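Local coordinates for 4-hydroxy-tetrahydrodipicolinate synthase (Methylacidiphilum fumariolicum SolV, PDB 6T3T), which probably condenses pyruvate with aspartate beta-semialdehyde to give 4-hydroxy-tetrahydrodipicolinate, a step of lysine biosynthesis by the diaminopimelate pathway, at residues K226-E229 against A230-L233; T289-K292 against L293-V296. All coordinates share one frame; numbering follows the deposited sequence.

Overall arrangement
Contacts 1 and 2 both lie along about two turns of the C-terminal helices that follow the eight-stranded barrel, well away from the predicted catalytic residues. Contact 1 starts helix 227-243 and contact 2 lies at the end of helix 276-295; their centres are about 15 Å apart. Leu233 CD2 and Leu293 CD2 meet at 4.1 Å, so the buried sides of the two segments share one apolar seam. Their outer sides differ. At 226-233 a phenylalanine and an arginine lie side by side against a second subunit, with a water bridging the guanidinium to the backbone. At 289-296 the outer side is more exposed and carries lysines and a glutamate, whose charges do not touch within the contact.

Contact 1: K226-E229 against A230-L233; sequences KPFE and ARQL
Phe228 swings its ring to the side of its own backbone N (chi1 -53°), while Arg231 sends CG away from its N and then bends at chi3 (68°), bringing the guanidinium back alongside the ring. The two side chains point the same way. Phe228 CD1 sits over one guanidinium face, 3.2 Å from Arg231 NH2; the planes are 30° apart, and NH2 meets the ring obliquely. Pro227 CG lies over the centre of one ring face. At the guanidinium edge, in its plane, a water accepts from Arg231 NE at 3.0 Å and donates to Phe228 O at 3.0 Å; Phe228 O also takes Gln232 N at 2.9 Å. Replacing Arg231 by an alanine would probably cost the water its NE donor and the phenylalanine ring its cover at CD1. In a second subunit, Tyr222 packs edge-to-face with Phe228, and Leu196 O receives a weak hydrogen bond from Arg231 NH1. Lys226 occupies the N-cap position, and its O receives Ala230 N at 3.1 Å, followed by Arg231 N to Pro227 O and Leu233 N to Glu229 O. This is the proline-led first turn of an alpha-helix, set at a subunit interface of the DapA tetramer.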
loop_
_atom_site.group_PDB
_atom_site.type_symbol
_atom_site.label_atom_id
_atom_site.label_comp_id
_atom_site.label_asym_id
_atom_site.label_seq_id
_atom_site.Cartn_x
_atom_site.Cartn_y
_atom_site.Cartn_z
ATOM N N LYS A 226 -18.682 29.228 -9.669
ATOM C CA LYS A 226 -18.114 29.254 -11.012
ATOM C C LYS A 226 -17.223 28.027 -11.193
ATOM O O LYS A 226 -15.996 28.136 -11.282
ATOM C CB LYS A 226 -17.346 30.557 -11.229
ATOM C CG LYS A 226 -18.225 31.792 -10.903
ATOM C CD LYS A 226 -17.502 33.103 -11.198
ATOM C CE LYS A 226 -18.466 34.283 -11.166
ATOM N NZ LYS A 226 -17.910 35.470 -11.880
ATOM N N PRO A 227 -17.808 26.840 -11.251
ATOM C CA PRO A 227 -16.962 25.634 -11.220
ATOM C C PRO A 227 -16.066 25.500 -12.440
ATOM O O PRO A 227 -14.948 24.980 -12.320
ATOM C CB PRO A 227 -17.987 24.499 -11.136
ATOM C CG PRO A 227 -19.232 25.108 -11.794
ATOM C CD PRO A 227 -19.243 26.518 -11.338
ATOM N N PHE A 228 -16.504 25.992 -13.605
ATOM C CA PHE A 228 -15.731 25.792 -14.830
ATOM C C PHE A 228 -14.547 26.748 -14.957
ATOM O O PHE A 228 -13.485 26.344 -15.449
ATOM C CB PHE A 228 -16.678 25.859 -16.027
ATOM C CG PHE A 228 -17.839 24.915 -15.878
ATOM C CD1 PHE A 228 -17.615 23.622 -15.430
ATOM C CD2 PHE A 228 -19.144 25.335 -16.082
ATOM C CE1 PHE A 228 -18.666 22.745 -15.238
ATOM C CE2 PHE A 228 -20.211 24.452 -15.892
ATOM C CZ PHE A 228 -19.959 23.157 -15.466
ATOM N N GLU A 229 -14.687 28.009 -14.522
ATOM C CA GLU A 229 -13.504 28.860 -14.397
ATOM C C GLU A 229 -12.552 28.299 -13.353
ATOM O O GLU A 229 -11.336 28.295 -13.555
ATOM C CB GLU A 229 -13.900 30.298 -14.014
ATOM C CG GLU A 229 -14.974 30.913 -14.937
ATOM C CD GLU A 229 -15.398 32.325 -14.507
ATOM O OE1 GLU A 229 -14.733 32.936 -13.646
ATOM O OE2 GLU A 229 -16.421 32.818 -15.017
ATOM N N ALA A 230 -13.084 27.799 -12.226
ATOM C CA ALA A 230 -12.204 27.165 -11.251
ATOM C C ALA A 230 -11.443 25.988 -11.886
ATOM O O ALA A 230 -10.215 25.890 -11.759
ATOM C CB ALA A 230 -12.995 26.730 -10.009
ATOM N N ARG A 231 -12.147 25.124 -12.623
ATOM C CA ARG A 231 -11.493 23.974 -13.254
ATOM C C ARG A 231 -10.411 24.418 -14.239
ATOM O O ARG A 231 -9.324 23.827 -14.298
ATOM C CB ARG A 231 -12.536 23.112 -13.971
ATOM C CG ARG A 231 -11.933 21.969 -14.781
ATOM C CD ARG A 231 -13.003 20.966 -15.191
ATOM N NE ARG A 231 -13.964 21.493 -16.160
ATOM C CZ ARG A 231 -15.187 20.987 -16.339
ATOM N NH1 ARG A 231 -15.605 19.949 -15.604
ATOM N NH2 ARG A 231 -15.994 21.509 -17.256
ATOM N N GLN A 232 -10.713 25.459 -15.020
ATOM C CA GLN A 232 -9.770 26.049 -15.962
ATOM C C GLN A 232 -8.486 26.493 -15.258
ATOM O O GLN A 232 -7.377 26.233 -15.746
ATOM C CB GLN A 232 -10.469 27.224 -16.651
ATOM C CG GLN A 232 -9.919 27.656 -17.984
ATOM C CD GLN A 232 -10.786 28.738 -18.650
ATOM O OE1 GLN A 232 -11.936 28.991 -18.260
ATOM N NE2 GLN A 232 -10.224 29.380 -19.636
ATOM N N LEU A 233 -8.620 27.185 -14.109
ATOM C CA LEU A 233 -7.444 27.618 -13.357
ATOM C C LEU A 233 -6.701 26.432 -12.785
ATOM O O LEU A 233 -5.467 26.391 -12.823
ATOM C CB LEU A 233 -7.808 28.566 -12.211
ATOM C CG LEU A 233 -7.638 30.066 -12.315
ATOM C CD1 LEU A 233 -7.758 30.729 -10.937
ATOM C CD2 LEU A 233 -6.344 30.429 -13.005
HETATM O O HOH W 1 -13.537 24.193 -17.475
#

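Contact 2: T289-K292 against L293-V296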
loop_
_atom_site.group_PDB
_atom_site.type_symbol
_atom_site.label_atom_id
_atom_site.label_comp_id
_atom_site.label_asym_id
_atom_site.label_seq_id
_atom_site.Cartn_x
_atom_site.Cartn_y
_atom_site.Cartn_z
ATOM N N THR A 289 4.097 27.772 -16.691
ATOM C CA THR A 289 2.983 28.188 -15.844
ATOM C C THR A 289 2.762 29.692 -15.900
ATOM O O THR A 289 1.614 30.167 -15.921
ATOM C CB THR A 289 3.249 27.743 -14.415
ATOM O OG1 THR A 289 3.369 26.322 -14.404
ATOM C CG2 THR A 289 2.097 28.182 -13.481
ATOM N N LYS A 290 3.850 30.455 -15.894
ATOM C CA LYS A 290 3.734 31.906 -15.915
ATOM C C LYS A 290 3.034 32.377 -17.171
ATOM O O LYS A 290 2.101 33.191 -17.111
ATOM C CB LYS A 290 5.117 32.529 -15.824
ATOM C CG LYS A 290 5.783 32.253 -14.513
ATOM C CD LYS A 290 6.949 33.187 -14.299
ATOM C CE LYS A 290 7.799 32.655 -13.136
ATOM N NZ LYS A 290 8.896 33.584 -12.732
ATOM N N GLU A 291 3.456 31.847 -18.326
ATOM C CA GLU A 291 2.824 32.236 -19.578
ATOM C C GLU A 291 1.376 31.751 -19.638
ATOM O O GLU A 291 0.492 32.498 -20.070
ATOM C CB GLU A 291 3.643 31.766 -20.781
ATOM C CG GLU A 291 2.837 31.887 -22.053
ATOM C CD GLU A 291 2.437 33.349 -22.371
ATOM O OE1 GLU A 291 1.918 33.581 -23.491
ATOM O OE2 GLU A 291 2.674 34.278 -21.538
ATOM N N LYS A 292 1.099 30.525 -19.182
ATOM C CA LYS A 292 -0.284 30.043 -19.233
ATOM C C LYS A 292 -1.197 30.869 -18.320
ATOM O O LYS A 292 -2.336 31.182 -18.689
ATOM C CB LYS A 292 -0.347 28.572 -18.840
ATOM C CG LYS A 292 0.339 27.574 -19.805
ATOM C CD LYS A 292 0.351 26.205 -19.135
ATOM C CE LYS A 292 0.715 25.064 -20.103
ATOM N NZ LYS A 292 0.578 23.708 -19.445
ATOM N N LEU A 293 -0.716 31.230 -17.125
ATOM C CA LEU A 293 -1.480 32.086 -16.226
ATOM C C LEU A 293 -1.773 33.448 -16.860
ATOM O O LEU A 293 -2.858 34.017 -16.660
ATOM C CB LEU A 293 -0.717 32.274 -14.914
ATOM C CG LEU A 293 -0.841 31.104 -13.943
ATOM C CD1 LEU A 293 0.099 31.272 -12.783
ATOM C CD2 LEU A 293 -2.291 31.017 -13.459
ATOM N N ALA A 294 -0.812 33.990 -17.622
ATOM C CA ALA A 294 -1.034 35.274 -18.277
ATOM C C ALA A 294 -2.167 35.175 -19.296
ATOM O O ALA A 294 -2.953 36.112 -19.440
ATOM C CB ALA A 294 0.256 35.767 -18.933
ATOM N N LYS A 295 -2.335 34.014 -19.925
ATOM C CA LYS A 295 -3.371 33.844 -20.929
ATOM C C LYS A 295 -4.752 33.663 -20.313
ATOM O O LYS A 295 -5.752 33.802 -21.028
ATOM C CB LYS A 295 -3.058 32.638 -21.818
ATOM C CG LYS A 295 -1.811 32.845 -22.683
ATOM C CD LYS A 295 -1.278 31.539 -23.267
ATOM C CE LYS A 295 -2.228 30.893 -24.255
ATOM N NZ LYS A 295 -1.504 29.933 -25.139
ATOM N N VAL A 296 -4.838 33.346 -19.018
ATOM C CA VAL A 296 -6.140 33.255 -18.359
ATOM C C VAL A 296 -6.202 34.300 -17.256
ATOM O O VAL A 296 -6.847 34.085 -16.224
ATOM C CB VAL A 296 -6.455 31.843 -17.818
ATOM C CG1 VAL A 296 -6.630 30.855 -18.979
ATOM C CG2 VAL A 296 -5.396 31.359 -16.836
#
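The carboxylate of Glu291, the flat side-chain group of this turn, has aliphatic carbon lying off its plane, both neighbours on the same side: Ala294 CB is 3.9 Å from Glu291 OE2, and Lys295 CD is 3.8 Å from Glu291 OE1. Glu291 reaches them because its chain bends at chi2 (62°), turning the carboxylate toward the C-terminal side of the helix, and the chains of Glu291 and Lys295 cross obliquely. Their charged ends stay apart, with Glu291 OE1 5.3 Å from Lys295 NZ. The inner side is mainly apolar. Thr289 CG2 stands anti to its backbone N and lies alongside Leu293, 3.7 Å from Leu293 CD1, while Leu293 CG rests 3.3 Å from Thr289 O. Leu293 also packs on Thr236 and Leu237 of helix 227-243 and on Phe211, and Thr289 OG1 is hydrogen-bonded to Thr285 O. Leu293 N binds Thr289 O at 2.8 Å, and Ala294 N binds Lys290 O. Farther on the pattern weakens: Lys295 N divides between Glu291 O, 3.2 Å away, and a weak bond to Lys292 O, which also takes a weak one from Val296 N. Trp300 NE1 donates to Leu293 O, giving that carbonyl a side-chain partner near the helix end. Lys290 NZ has its salt bridge with Glu260. Within the turn, then, Glu291 and Lys295 meet carboxylate oxygen to aliphatic chain, and any attraction between their charges probably acts without direct contact and is modest, while the positive charges of the lysines near the C-terminal end are likely to interact favourably with the helix dipole.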